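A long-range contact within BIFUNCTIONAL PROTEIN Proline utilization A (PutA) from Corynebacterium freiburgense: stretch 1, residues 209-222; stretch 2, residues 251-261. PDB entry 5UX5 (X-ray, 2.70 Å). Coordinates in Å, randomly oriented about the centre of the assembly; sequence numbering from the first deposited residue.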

# COMPACT_ATOMS: atom_id res chain seq x y z
N LEU A 209 -1.48 6.85 -24.44
CA LEU A 209 -0.22 7.57 -24.63
C LEU A 209 0.01 7.94 -26.09
O LEU A 209 0.46 9.05 -26.40
N LYS A 210 -0.31 7.02 -27.00
CA LYS A 210 -0.18 7.31 -28.41
C LYS A 210 -1.17 8.38 -28.84
O LYS A 210 -0.82 9.29 -29.60
N GLU A 211 -2.41 8.28 -28.36
CA GLU A 211 -3.42 9.28 -28.69
C GLU A 211 -2.98 10.67 -28.22
O GLU A 211 -3.23 11.68 -28.90
N ARG A 212 -2.30 10.74 -27.09
CA ARG A 212 -1.90 12.03 -26.55
C ARG A 212 -0.58 12.55 -27.10
O ARG A 212 -0.40 13.77 -27.18
N LEU A 213 0.35 11.65 -27.49
CA LEU A 213 1.68 12.09 -27.88
C LEU A 213 1.83 12.37 -29.38
O LEU A 213 2.78 13.07 -29.76
N ARG A 214 0.92 11.88 -30.23
CA ARG A 214 1.03 12.14 -31.66
C ARG A 214 1.10 13.62 -32.02
O ARG A 214 1.95 13.98 -32.85
N PRO A 215 0.31 14.53 -31.44
CA PRO A 215 0.54 15.95 -31.75
C PRO A 215 1.96 16.40 -31.47
O PRO A 215 2.49 17.24 -32.20
N LEU A 216 2.58 15.86 -30.42
CA LEU A 216 3.95 16.25 -30.09
C LEU A 216 4.95 15.76 -31.13
O LEU A 216 5.90 16.48 -31.48
N TYR A 217 4.79 14.53 -31.62
CA TYR A 217 5.72 14.00 -32.61
C TYR A 217 5.50 14.63 -33.97
O TYR A 217 6.46 14.81 -34.73
N ARG A 218 4.27 15.01 -34.29
CA ARG A 218 4.01 15.75 -35.52
C ARG A 218 4.78 17.05 -35.52
O ARG A 218 5.25 17.50 -36.58
N LEU A 219 4.87 17.71 -34.35
CA LEU A 219 5.61 18.96 -34.28
C LEU A 219 7.08 18.77 -34.64
O LEU A 219 7.68 19.67 -35.24
N ALA A 220 7.63 17.59 -34.36
CA ALA A 220 9.00 17.28 -34.76
C ALA A 220 9.11 16.94 -36.25
O ALA A 220 10.22 17.01 -36.79
N LEU A 221 8.01 16.56 -36.90
CA LEU A 221 8.00 16.36 -38.34
C LEU A 221 7.83 17.66 -39.13
O LEU A 221 8.13 17.68 -40.32
N GLN A 222 7.28 18.71 -38.51
CA GLN A 222 7.05 19.96 -39.23
C GLN A 222 8.31 20.81 -39.36
O GLN A 222 8.30 21.79 -40.10
N MET A 251 6.43 3.00 -35.86
CA MET A 251 6.16 2.22 -37.06
C MET A 251 4.94 2.73 -37.82
O MET A 251 4.70 2.28 -38.94
N GLU A 252 4.17 3.64 -37.24
CA GLU A 252 3.04 4.23 -37.94
C GLU A 252 3.53 4.96 -39.19
O GLU A 252 4.61 5.55 -39.19
N GLU A 253 2.75 4.88 -40.27
CA GLU A 253 3.19 5.46 -41.54
C GLU A 253 3.64 6.90 -41.36
O GLU A 253 4.70 7.30 -41.84
N GLU A 254 2.89 7.65 -40.57
CA GLU A 254 3.16 9.06 -40.37
C GLU A 254 4.57 9.28 -39.81
O GLU A 254 5.26 10.22 -40.22
N PHE A 255 5.02 8.41 -38.91
CA PHE A 255 6.25 8.65 -38.17
C PHE A 255 7.39 7.75 -38.59
O PHE A 255 8.42 7.71 -37.91
N LEU A 256 7.26 7.05 -39.71
CA LEU A 256 8.23 6.02 -40.05
C LEU A 256 9.63 6.60 -40.25
O LEU A 256 10.63 5.92 -39.98
N GLY A 257 9.73 7.87 -40.66
CA GLY A 257 11.05 8.43 -40.91
C GLY A 257 11.58 9.38 -39.85
O GLY A 257 12.54 10.12 -40.12
N LEU A 258 11.03 9.34 -38.64
CA LEU A 258 11.42 10.24 -37.56
C LEU A 258 12.40 9.54 -36.63
O LEU A 258 12.09 8.49 -36.05
N GLU A 259 13.57 10.13 -36.47
CA GLU A 259 14.57 9.67 -35.52
C GLU A 259 14.16 10.12 -34.12
O GLU A 259 14.05 11.32 -33.86
N ALA A 260 13.94 9.15 -33.23
CA ALA A 260 13.50 9.41 -31.86
C ALA A 260 14.18 8.41 -30.92
O ALA A 260 14.79 7.44 -31.36
N GLY A 261 14.09 8.68 -29.62
CA GLY A 261 14.93 8.00 -28.66
C GLY A 261 14.17 7.53 -27.43
O GLY A 261 13.06 7.96 -27.15

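Stretch 1 is mostly helix, kinked near Pro215, and one side of it packs against stretch 2. The contact buries 537 Å², both sides summed.

Lys210 starts the contact. Its CA-to-CB bond points sideways, with chi1 m and chi2 t. Its CD lies 3.9 Å from OE2 of Glu252. Its NZ is 4.4 Å from that same OE2, too far for a salt bridge, and is hydrogen-bonded to a residue just outside the stretches.

Leu213 points sideways and makes no contact. One residue on, Arg214 (m, t, t) also leaves the helix sideways, but its end comes nearer. It forms a two-pronged salt bridge with Glu252, which points toward the helix with chi1 m and chi2 t. Arg214 NE donates to Glu252 OE1 at 3.2 Å, and Arg214 NH2 donates to Glu252 OE2 at 3.3 Å. Arg214 CG also meets the ring edge of Phe255, 3.8 Å from CE2.

Pro215 points away.

Tyr217 (chi1 m) points toward stretch 2. Its CB is 3.5 Å from Phe255 CE1, and its ring turns an edge to the Phe255 face, with planes at 63°. Near the plane of the Tyr217 ring, CD2 lies 3.8 Å from Leu258 CD2, and CE2 lies 4.3 Å from Ala260 CB.

Arg218 (m, t, t) sets off sideways and reaches Glu254 (t, t). Its NE donates to Glu254 OE2 in a salt bridge; at 2.5 Å the bond is very short. Its backbone N is 3.7 Å from Phe255 CE1.

Ala220 points toward stretch 2, its CB 4.2 Å from Leu258 CD1.

Leu221 (m, t) closes the apolar patch. Its CD1 is 3.7 Å from Phe255 CD1 and 3.4 Å from Glu254 O. Its CD2 is 3.9 Å from Leu258 CB. Phe255 (chi1 m) and Leu258 (t, p) thus each touch several helix residues.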

# COMPACT_ATOMS: atom_id res chain seq x y z
CB LEU A 209 0.93 6.73 -24.07
CG LEU A 209 0.99 6.66 -22.54
CD1 LEU A 209 1.62 5.36 -22.13
CD2 LEU A 209 1.72 7.84 -21.91
CB LYS A 210 -0.37 6.03 -29.23
CG LYS A 210 0.81 5.08 -29.13
CD LYS A 210 0.66 3.93 -30.09
CE LYS A 210 -0.69 3.25 -29.94
NZ LYS A 210 -0.80 2.01 -30.78
CB GLU A 211 -4.75 8.89 -28.06
CG GLU A 211 -5.85 9.90 -28.20
CD GLU A 211 -7.04 9.55 -27.36
OE1 GLU A 211 -7.27 8.34 -27.12
OE2 GLU A 211 -7.74 10.48 -26.92
CB ARG A 212 -1.82 11.96 -25.02
CG ARG A 212 -3.17 11.88 -24.37
CD ARG A 212 -2.99 11.88 -22.88
NE ARG A 212 -4.26 11.95 -22.17
CZ ARG A 212 -4.36 11.87 -20.85
NH1 ARG A 212 -3.26 11.71 -20.14
NH2 ARG A 212 -5.54 11.96 -20.24
CB LEU A 213 2.73 11.06 -27.45
CG LEU A 213 3.19 11.17 -26.00
CD1 LEU A 213 4.02 9.96 -25.66
CD2 LEU A 213 4.00 12.43 -25.83
CB ARG A 214 -0.14 11.46 -32.41
CG ARG A 214 -0.02 9.96 -32.53
CD ARG A 214 -1.21 9.37 -33.27
NE ARG A 214 -1.26 7.92 -33.16
CZ ARG A 214 -2.16 7.27 -32.44
NH1 ARG A 214 -3.10 7.95 -31.79
NH2 ARG A 214 -2.14 5.94 -32.35
CB PRO A 215 -0.47 16.70 -30.86
CG PRO A 215 -1.40 15.67 -30.34
CD PRO A 215 -0.95 14.30 -30.71
CB LEU A 216 4.34 15.70 -28.72
CG LEU A 216 5.82 15.97 -28.43
CD1 LEU A 216 6.00 17.44 -28.08
CD2 LEU A 216 6.39 15.05 -27.38
CB TYR A 217 5.58 12.48 -32.68
CG TYR A 217 6.21 11.73 -31.52
CD1 TYR A 217 5.54 11.60 -30.29
CD2 TYR A 217 7.47 11.14 -31.64
CE1 TYR A 217 6.11 10.93 -29.23
CE2 TYR A 217 8.03 10.47 -30.59
CZ TYR A 217 7.35 10.36 -29.38
OH TYR A 217 7.92 9.68 -28.33
CB ARG A 218 2.53 16.03 -35.64
CG ARG A 218 1.78 14.84 -36.09
CD ARG A 218 0.34 15.09 -36.05
NE ARG A 218 -0.33 13.81 -36.11
CZ ARG A 218 -1.52 13.60 -35.57
NH1 ARG A 218 -2.12 14.61 -34.95
NH2 ARG A 218 -2.08 12.40 -35.63
CB LEU A 219 5.52 19.57 -32.89
CG LEU A 219 4.18 20.18 -32.46
CD1 LEU A 219 4.44 20.87 -31.15
CD2 LEU A 219 3.61 21.16 -33.47
CB ALA A 220 9.54 16.11 -33.94
CB LEU A 221 6.88 15.40 -38.75
CG LEU A 221 6.83 13.94 -38.32
CD1 LEU A 221 5.53 13.30 -38.80
CD2 LEU A 221 8.03 13.17 -38.84
CB GLN A 222 5.89 20.74 -38.56
CG GLN A 222 6.05 22.25 -38.32
CD GLN A 222 5.02 22.79 -37.31
OE1 GLN A 222 3.85 22.40 -37.31
NE2 GLN A 222 5.47 23.69 -36.42
CB MET A 251 5.98 0.73 -36.73
CG MET A 251 7.24 0.03 -36.25
SD MET A 251 8.64 0.19 -37.38
CE MET A 251 8.06 -0.75 -38.79
CB GLU A 252 2.29 5.18 -37.01
CG GLU A 252 1.59 4.46 -35.94
CD GLU A 252 0.93 5.37 -34.93
OE1 GLU A 252 0.77 6.59 -35.21
OE2 GLU A 252 0.59 4.86 -33.84
CB GLU A 253 2.06 5.38 -42.57
CG GLU A 253 2.47 5.32 -44.00
CD GLU A 253 1.27 5.62 -44.88
OE1 GLU A 253 1.39 5.63 -46.13
OE2 GLU A 253 0.18 5.84 -44.30
CB GLU A 254 2.09 9.59 -39.42
CG GLU A 254 2.16 11.02 -39.05
CD GLU A 254 1.05 11.38 -38.08
OE1 GLU A 254 0.49 10.45 -37.42
OE2 GLU A 254 0.69 12.57 -38.02
CB PHE A 255 6.00 8.49 -36.67
CG PHE A 255 4.92 9.38 -36.13
CD1 PHE A 255 5.07 10.76 -36.17
CD2 PHE A 255 3.77 8.84 -35.59
CE1 PHE A 255 4.06 11.60 -35.68
CE2 PHE A 255 2.76 9.66 -35.08
CZ PHE A 255 2.91 11.04 -35.13
CB LEU A 256 7.80 5.28 -41.30
CG LEU A 256 8.55 3.94 -41.48
CD1 LEU A 256 8.51 3.08 -40.19
CD2 LEU A 256 8.15 3.14 -42.72
CB LEU A 258 10.20 10.70 -36.77
CG LEU A 258 10.47 11.67 -35.62
CD1 LEU A 258 11.15 12.92 -36.14
CD2 LEU A 258 9.17 12.01 -34.89
CB GLU A 259 15.94 10.24 -35.90
CG GLU A 259 17.11 9.35 -35.68
CD GLU A 259 18.31 9.75 -36.52
OE1 GLU A 259 19.22 10.43 -35.99
OE2 GLU A 259 18.34 9.40 -37.73
CB ALA A 260 11.98 9.33 -31.72